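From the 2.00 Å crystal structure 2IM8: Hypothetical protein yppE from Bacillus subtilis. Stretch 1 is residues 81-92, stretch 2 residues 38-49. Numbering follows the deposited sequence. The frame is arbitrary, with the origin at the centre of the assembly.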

# COMPACT_ATOMS: atom_id res chain seq x y z
N ASN A 81 -7.65 -2.08 -1.15
CA ASN A 81 -7.61 -0.63 -0.97
C ASN A 81 -6.39 -0.04 -1.68
O ASN A 81 -6.49 1.00 -2.33
CB ASN A 81 -7.56 -0.27 0.52
CG ASN A 81 -8.91 -0.42 1.20
OD1 ASN A 81 -9.95 -0.07 0.63
ND2 ASN A 81 -8.89 -0.90 2.44
N PHE A 82 -5.25 -0.70 -1.56
CA PHE A 82 -4.02 -0.24 -2.19
C PHE A 82 -4.17 -0.17 -3.70
O PHE A 82 -3.77 0.81 -4.33
CB PHE A 82 -2.87 -1.17 -1.81
CG PHE A 82 -1.54 -0.77 -2.40
CD1 PHE A 82 -0.87 0.37 -1.94
CD2 PHE A 82 -0.95 -1.53 -3.40
CE1 PHE A 82 0.38 0.73 -2.47
CE2 PHE A 82 0.30 -1.18 -3.94
CZ PHE A 82 0.96 -0.04 -3.47
N LEU A 83 -4.74 -1.22 -4.30
CA LEU A 83 -4.93 -1.23 -5.75
C LEU A 83 -5.93 -0.18 -6.20
O LEU A 83 -5.79 0.38 -7.29
CB LEU A 83 -5.38 -2.61 -6.23
CG LEU A 83 -4.28 -3.65 -6.46
CD1 LEU A 83 -3.42 -3.78 -5.22
CD2 LEU A 83 -4.91 -4.98 -6.81
N GLU A 84 -6.94 0.10 -5.39
CA GLU A 84 -7.89 1.14 -5.78
C GLU A 84 -7.13 2.47 -5.73
O GLU A 84 -7.24 3.28 -6.65
CB GLU A 84 -9.09 1.19 -4.84
CG GLU A 84 -9.96 2.44 -5.05
CD GLU A 84 -11.29 2.40 -4.33
OE1 GLU A 84 -11.38 1.77 -3.24
OE2 GLU A 84 -12.25 3.01 -4.85
N LEU A 85 -6.35 2.66 -4.67
CA LEU A 85 -5.56 3.88 -4.49
C LEU A 85 -4.67 4.10 -5.71
O LEU A 85 -4.60 5.21 -6.24
CB LEU A 85 -4.73 3.78 -3.20
CG LEU A 85 -3.37 4.46 -2.95
CD1 LEU A 85 -3.24 5.79 -3.70
CD2 LEU A 85 -3.22 4.66 -1.44
N VAL A 86 -4.02 3.04 -6.18
CA VAL A 86 -3.15 3.17 -7.34
C VAL A 86 -3.92 3.59 -8.60
O VAL A 86 -3.56 4.57 -9.25
CB VAL A 86 -2.39 1.86 -7.63
CG1 VAL A 86 -1.64 1.97 -8.96
CG2 VAL A 86 -1.40 1.59 -6.49
N LEU A 87 -4.98 2.87 -8.94
CA LEU A 87 -5.77 3.22 -10.12
C LEU A 87 -6.32 4.65 -10.04
O LEU A 87 -6.22 5.44 -10.99
CB LEU A 87 -6.94 2.25 -10.28
CG LEU A 87 -7.91 2.57 -11.43
CD1 LEU A 87 -7.18 2.63 -12.78
CD2 LEU A 87 -9.01 1.50 -11.46
N GLN A 88 -6.93 4.97 -8.91
CA GLN A 88 -7.52 6.29 -8.75
C GLN A 88 -6.52 7.44 -8.77
O GLN A 88 -6.89 8.58 -9.09
CB GLN A 88 -8.37 6.32 -7.48
CG GLN A 88 -9.57 5.36 -7.53
CD GLN A 88 -10.51 5.61 -8.70
OE1 GLN A 88 -10.82 6.76 -9.03
NE2 GLN A 88 -10.97 4.54 -9.33
N SER A 89 -5.26 7.17 -8.46
CA SER A 89 -4.27 8.24 -8.50
C SER A 89 -4.17 8.73 -9.94
O SER A 89 -3.89 9.89 -10.19
CB SER A 89 -2.90 7.74 -8.00
OG SER A 89 -2.28 6.85 -8.91
N TYR A 90 -4.42 7.83 -10.89
CA TYR A 90 -4.36 8.17 -12.31
C TYR A 90 -5.68 8.66 -12.89
O TYR A 90 -5.70 9.64 -13.62
CB TYR A 90 -3.89 6.97 -13.13
CG TYR A 90 -2.49 6.56 -12.78
CD1 TYR A 90 -1.40 7.25 -13.29
CD2 TYR A 90 -2.25 5.51 -11.90
CE1 TYR A 90 -0.10 6.91 -12.93
CE2 TYR A 90 -0.96 5.16 -11.53
CZ TYR A 90 0.11 5.87 -12.05
OH TYR A 90 1.40 5.54 -11.71
N VAL A 91 -6.78 7.98 -12.56
CA VAL A 91 -8.10 8.34 -13.10
C VAL A 91 -8.96 9.22 -12.18
O VAL A 91 -9.93 9.83 -12.63
CB VAL A 91 -8.89 7.06 -13.49
CG1 VAL A 91 -8.08 6.24 -14.47
CG2 VAL A 91 -9.21 6.23 -12.26
N HIS A 92 -8.61 9.26 -10.90
CA HIS A 92 -9.29 10.08 -9.89
C HIS A 92 -10.80 10.26 -10.01
O HIS A 92 -11.31 11.38 -9.93
CB HIS A 92 -8.63 11.46 -9.83
CG HIS A 92 -8.60 12.18 -11.14
ND1 HIS A 92 -9.71 12.79 -11.68
CD2 HIS A 92 -7.59 12.37 -12.02
CE1 HIS A 92 -9.38 13.34 -12.84
NE2 HIS A 92 -8.10 13.10 -13.07
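Stretch 2 (38-49) ETIKPAVEENDE

Stretch 2 is helical throughout and packs against the helix of residues 81-91 in nearly antiparallel fashion: the angle between their N-to-C directions is 163°, and the axes approach to 9.3 Å. The pairing runs accordingly: as the numbers rise from Val 86 to Tyr 90 in one helix, they fall from Val 44 to Ile 40 in the other. Val 86 lies opposite Val 44, their CA atoms 6.3 Å apart, and one turn later the CA of Tyr 90 lies 6.6 Å from the CA of Ile 40. No hydrogen bond crosses between the helices; the contact is made by side-chain packing.

At the centre, Val 86 points its CB toward stretch 2. Its chi1 is t, and CG1 lies 4.1 Å from Val 44 CG2 and 4.3 Å from Ala 43 CB. Compact beta-branched side chains and an alanine suit this close backbone approach, filling the space without long, flexible arms. Val 44, also t, brings its CG2 to 4.3 Å from Leu 87 CB. Leu 87 starts sideways, but its t,p conformation carries the end of the chain nearer, so that CD1 meets Ile 40 CG2 at 3.6 Å.

Ile 40, in the m,t rotamer, serves several neighbours: its CG1 is 3.7 Å from Tyr 90 CB, and its extended CD1 reaches Val 91 CG1 at 4.0 Å. Tyr 90, with chi1 m, carries its ring to stretch 2, where CE1 lies 3.7 Å from Thr 39 CG2 and CE2 3.7 Å from Ala 43 CB. The small methyl of Ala 43 leaves room for this long side chain, even its OH coming within 3.6 Å of Ala 43 CB. Near here stretch 2 is irregular, with a wider pi-type turn at 38-40 and a kink at Pro 42, whose ring nitrogen has no hydrogen to give to the preceding turn.

Toward the other end, Asn 47 points toward stretch 1, yet its amide bonds within its own helix: ND2 donates to Ala 43 O at 2.8 Å. The m rotamer folds the amide back over the preceding turn, giving one amide N-H a backbone partner beside apolar neighbours; Val 86 CG1 lies 3.9 Å from Asn 47 ND2. Phe 82, with chi1 t, extends its ring across to place CE2 3.5 Å from Asn 47 CB. Leu 83 starts sideways and turns its end inward, CD2 coming to 3.4 Å from Asp 48 OD2, a van der Waals contact at the margin. Lys 41 and Glu 45 point away, and there their charges pair in a salt bridge, Lys 41 NZ to Glu 45 OE2 at 2.6 Å, one turn apart.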

# COMPACT_ATOMS: atom_id res chain seq x y z
N GLU A 38 0.15 2.08 -21.40
CA GLU A 38 1.56 2.39 -21.14
C GLU A 38 1.88 2.86 -19.73
O GLU A 38 3.04 2.79 -19.31
CB GLU A 38 2.05 3.46 -22.13
CG GLU A 38 2.09 2.98 -23.56
CD GLU A 38 2.97 1.76 -23.72
OE1 GLU A 38 4.19 1.88 -23.48
OE2 GLU A 38 2.44 0.68 -24.06
N THR A 39 0.88 3.34 -18.99
CA THR A 39 1.15 3.83 -17.65
C THR A 39 0.26 3.25 -16.55
O THR A 39 0.75 2.64 -15.59
CB THR A 39 1.06 5.38 -17.61
OG1 THR A 39 1.99 5.94 -18.56
CG2 THR A 39 1.39 5.91 -16.22
N ILE A 40 -1.05 3.43 -16.69
CA ILE A 40 -2.02 2.97 -15.70
C ILE A 40 -2.01 1.46 -15.45
O ILE A 40 -1.73 1.01 -14.34
CB ILE A 40 -3.45 3.41 -16.11
CG1 ILE A 40 -3.50 4.94 -16.23
CG2 ILE A 40 -4.48 2.92 -15.08
CD1 ILE A 40 -4.84 5.49 -16.70
N LYS A 41 -2.31 0.69 -16.48
CA LYS A 41 -2.34 -0.76 -16.38
C LYS A 41 -1.04 -1.32 -15.80
O LYS A 41 -1.07 -2.13 -14.88
CB LYS A 41 -2.64 -1.35 -17.76
CG LYS A 41 -2.80 -2.86 -17.81
CD LYS A 41 -3.32 -3.30 -19.18
CE LYS A 41 -3.33 -4.83 -19.32
NZ LYS A 41 -1.96 -5.40 -19.37
N PRO A 42 0.13 -0.88 -16.32
CA PRO A 42 1.37 -1.42 -15.75
C PRO A 42 1.61 -1.00 -14.31
O PRO A 42 2.27 -1.72 -13.56
CB PRO A 42 2.44 -0.88 -16.69
CG PRO A 42 1.85 0.40 -17.20
CD PRO A 42 0.41 0.01 -17.45
N ALA A 43 1.09 0.16 -13.92
CA ALA A 43 1.29 0.63 -12.55
C ALA A 43 0.47 -0.26 -11.63
O ALA A 43 0.94 -0.63 -10.56
CB ALA A 43 0.85 2.08 -12.41
N VAL A 44 -0.74 -0.61 -12.06
CA VAL A 44 -1.58 -1.48 -11.24
C VAL A 44 -0.98 -2.89 -11.18
O VAL A 44 -0.91 -3.50 -10.10
CB VAL A 44 -3.02 -1.57 -11.82
CG1 VAL A 44 -3.82 -2.61 -11.05
CG2 VAL A 44 -3.70 -0.20 -11.71
N GLU A 45 -0.54 -3.40 -12.32
CA GLU A 45 0.04 -4.74 -12.38
C GLU A 45 1.26 -4.84 -11.48
O GLU A 45 1.36 -5.75 -10.66
CB GLU A 45 0.42 -5.11 -13.82
CG GLU A 45 -0.75 -5.07 -14.81
CD GLU A 45 -0.33 -5.30 -16.26
OE1 GLU A 45 0.77 -4.85 -16.64
OE2 GLU A 45 -1.11 -5.92 -17.02
N GLU A 46 2.19 -3.89 -11.61
CA GLU A 46 3.40 -3.90 -10.79
C GLU A 46 3.07 -3.82 -9.30
O GLU A 46 3.65 -4.53 -8.47
CB GLU A 46 4.29 -2.74 -11.20
CG GLU A 46 4.97 -2.94 -12.54
CD GLU A 46 5.47 -1.66 -13.16
OE1 GLU A 46 5.85 -0.74 -12.40
OE2 GLU A 46 5.50 -1.57 -14.41
N ASN A 47 2.14 -2.95 -8.96
CA ASN A 47 1.77 -2.79 -7.56
C ASN A 47 0.97 -3.96 -7.03
O ASN A 47 0.97 -4.25 -5.83
CB ASN A 47 1.06 -1.45 -7.39
CG ASN A 47 2.05 -0.31 -7.33
OD1 ASN A 47 2.91 -0.30 -6.45
ND2 ASN A 47 1.96 0.63 -8.26
N ASP A 48 0.32 -4.66 -7.95
CA ASP A 48 -0.44 -5.84 -7.59
C ASP A 48 0.57 -6.89 -7.13
O ASP A 48 0.36 -7.55 -6.11
CB ASP A 48 -1.22 -6.35 -8.80
CG ASP A 48 -1.98 -7.63 -8.50
OD1 ASP A 48 -1.35 -8.70 -8.51
OD2 ASP A 48 -3.20 -7.55 -8.25
N GLU A 49 1.67 -7.03 -7.88
CA GLU A 49 2.71 -7.99 -7.54
C GLU A 49 3.35 -7.63 -6.21
O GLU A 49 3.58 -8.49 -5.36
CB GLU A 49 3.80 -8.03 -8.61
CG GLU A 49 3.36 -8.56 -9.95
CD GLU A 49 4.48 -8.52 -10.98
OE1 GLU A 49 5.55 -9.13 -10.73
OE2 GLU A 49 4.31 -7.87 -12.04